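Local coordinates for protein 2-aminomuconic 6-semialdehyde dehydrogenase (Pseudomonas sp., PDB 7BZV) that probably oxidises 2-aminomuconic 6-semialdehyde with NAD+ as cofactor, in the meta-cleavage breakdown of 2-aminophenol, and needs its tetrameric assembly to bind that cofactor, at residues M2-N7 against V31-A37. Numbering follows the deposited sequence.
Sequences MKQYRN and VAVVHEA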
# COMPACT_ATOMS: atom_id res chain seq x y z
N MET B 2 -41.19 -7.73 -33.18
CA MET B 2 -39.74 -7.61 -33.20
C MET B 2 -39.21 -6.67 -32.12
O MET B 2 -39.65 -5.52 -31.99
CB MET B 2 -39.24 -7.15 -34.57
CG MET B 2 -37.71 -7.16 -34.69
SD MET B 2 -36.95 -8.76 -35.02
CE MET B 2 -38.30 -9.79 -35.62
N LYS B 3 -38.22 -7.17 -31.38
CA LYS B 3 -37.63 -6.46 -30.26
C LYS B 3 -37.17 -5.07 -30.67
O LYS B 3 -36.56 -4.88 -31.73
CB LYS B 3 -36.45 -7.29 -29.75
CG LYS B 3 -36.24 -7.38 -28.22
CD LYS B 3 -35.58 -8.73 -27.80
CE LYS B 3 -34.55 -9.21 -28.83
NZ LYS B 3 -33.87 -10.51 -28.49
N GLN B 4 -37.47 -4.09 -29.82
CA GLN B 4 -36.90 -2.75 -29.92
C GLN B 4 -35.82 -2.59 -28.86
O GLN B 4 -36.03 -2.95 -27.69
CB GLN B 4 -37.95 -1.66 -29.74
CG GLN B 4 -39.14 -1.73 -30.68
CD GLN B 4 -38.75 -1.65 -32.13
OE1 GLN B 4 -38.22 -0.64 -32.60
NE2 GLN B 4 -38.98 -2.73 -32.86
N TYR B 5 -34.67 -2.08 -29.26
CA TYR B 5 -33.59 -1.71 -28.36
C TYR B 5 -33.54 -0.18 -28.40
O TYR B 5 -33.12 0.41 -29.41
CB TYR B 5 -32.28 -2.39 -28.78
CG TYR B 5 -32.17 -3.87 -28.40
CD1 TYR B 5 -32.65 -4.34 -27.19
CD2 TYR B 5 -31.56 -4.78 -29.26
CE1 TYR B 5 -32.53 -5.68 -26.83
CE2 TYR B 5 -31.44 -6.13 -28.92
CZ TYR B 5 -31.93 -6.57 -27.70
OH TYR B 5 -31.81 -7.91 -27.34
N ARG B 6 -34.05 0.46 -27.35
CA ARG B 6 -34.18 1.91 -27.33
C ARG B 6 -33.04 2.55 -26.57
O ARG B 6 -32.27 1.89 -25.87
CB ARG B 6 -35.52 2.32 -26.72
CG ARG B 6 -36.73 1.83 -27.50
CD ARG B 6 -38.04 2.04 -26.74
NE ARG B 6 -37.97 1.50 -25.39
CZ ARG B 6 -38.37 0.28 -25.05
NH1 ARG B 6 -38.88 -0.53 -25.97
NH2 ARG B 6 -38.25 -0.13 -23.79
N ASN B 7 -32.93 3.87 -26.72
CA ASN B 7 -32.02 4.65 -25.90
C ASN B 7 -32.61 4.85 -24.51
O ASN B 7 -33.82 4.73 -24.30
CB ASN B 7 -31.74 6.01 -26.54
CG ASN B 7 -31.26 5.90 -27.96
OD1 ASN B 7 -30.07 5.73 -28.21
ND2 ASN B 7 -32.18 6.03 -28.91
N VAL B 31 -32.84 -9.83 -35.43
CA VAL B 31 -33.35 -10.19 -34.11
C VAL B 31 -33.83 -8.99 -33.31
O VAL B 31 -34.50 -9.18 -32.28
CB VAL B 31 -32.32 -10.98 -33.29
CG1 VAL B 31 -32.07 -12.33 -33.93
CG2 VAL B 31 -31.02 -10.22 -33.18
N ALA B 32 -33.57 -7.76 -33.77
CA ALA B 32 -34.09 -6.56 -33.13
C ALA B 32 -33.86 -5.39 -34.08
O ALA B 32 -33.09 -5.49 -35.03
CB ALA B 32 -33.42 -6.30 -31.77
N VAL B 33 -34.50 -4.27 -33.78
CA VAL B 33 -34.14 -3.01 -34.41
C VAL B 33 -33.80 -1.99 -33.33
O VAL B 33 -34.36 -1.99 -32.22
CB VAL B 33 -35.24 -2.50 -35.38
CG1 VAL B 33 -36.59 -2.56 -34.73
CG2 VAL B 33 -34.91 -1.09 -35.85
N VAL B 34 -32.88 -1.10 -33.67
CA VAL B 34 -32.17 -0.26 -32.73
C VAL B 34 -32.37 1.19 -33.11
O VAL B 34 -32.27 1.54 -34.29
CB VAL B 34 -30.67 -0.60 -32.73
CG1 VAL B 34 -29.94 0.04 -31.53
CG2 VAL B 34 -30.50 -2.10 -32.78
N HIS B 35 -32.60 2.04 -32.10
CA HIS B 35 -32.96 3.44 -32.32
C HIS B 35 -31.73 4.31 -32.16
O HIS B 35 -31.18 4.43 -31.06
CB HIS B 35 -34.05 3.86 -31.34
CG HIS B 35 -35.32 3.08 -31.50
ND1 HIS B 35 -36.51 3.65 -31.89
CD2 HIS B 35 -35.57 1.76 -31.35
CE1 HIS B 35 -37.45 2.73 -31.94
NE2 HIS B 35 -36.90 1.57 -31.62
N GLU B 36 -31.32 4.94 -33.26
CA GLU B 36 -30.07 5.69 -33.29
C GLU B 36 -30.25 7.06 -32.65
O GLU B 36 -31.28 7.71 -32.82
CB GLU B 36 -29.57 5.83 -34.72
CG GLU B 36 -28.19 6.49 -34.83
CD GLU B 36 -27.61 6.46 -36.23
OE1 GLU B 36 -28.26 5.90 -37.13
OE2 GLU B 36 -26.49 7.00 -36.43
N ALA B 37 -29.23 7.49 -31.92
CA ALA B 37 -29.24 8.76 -31.20
C ALA B 37 -28.51 9.81 -32.01
O ALA B 37 -27.40 9.57 -32.51
CB ALA B 37 -28.56 8.60 -29.84
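Strands 3-5 and 31-35 run parallel, their axes 4.8 Å apart at closest approach and inclined by 33°. Val33 anchors the register, because its N donates to Lys3 O (3.0 Å) and its O accepts from Tyr5 N (3.0 Å), both nearly straight; His35 N then reaches Tyr5 O at 3.2 Å. Val33 thus bonds to the two residues flanking its partner Gln4, and Tyr5 to the two flanking Val34, the regular parallel pattern. Beyond it the side chain of Asn7 takes over, ND2 giving a bond to His35 O (2.9 Å), while its OD1 binds the backbone of His207.

On the sheet face carrying Gln4 and Val33, Gln4 folds back (chi1 and chi2 both m): NE2 bonds Met2 O at 3.0 Å, and OE1 accepts from His35 NE2 at 2.8 Å. The imidazole is held from several directions, since ND1 accepts from Ser16 N and Arg6 CG lies 4.2 Å from the ring centroid, 21° off its normal, a CH-pi contact. On the face of Tyr5, Ala32 and Val34, Tyr5 CD2 packs against Ala32 CB at 3.5 Å, and Pro183 also touches Tyr5.

These are the two central strands of a four-stranded mixed sheet in the N-terminal part of this aldehyde dehydrogenase. Strand 12-14 pairs antiparallel beside 3-9, and strand 19-23 beside 30-35, where Val31 and Ala32 form a classic beta bulge opposite Asp22.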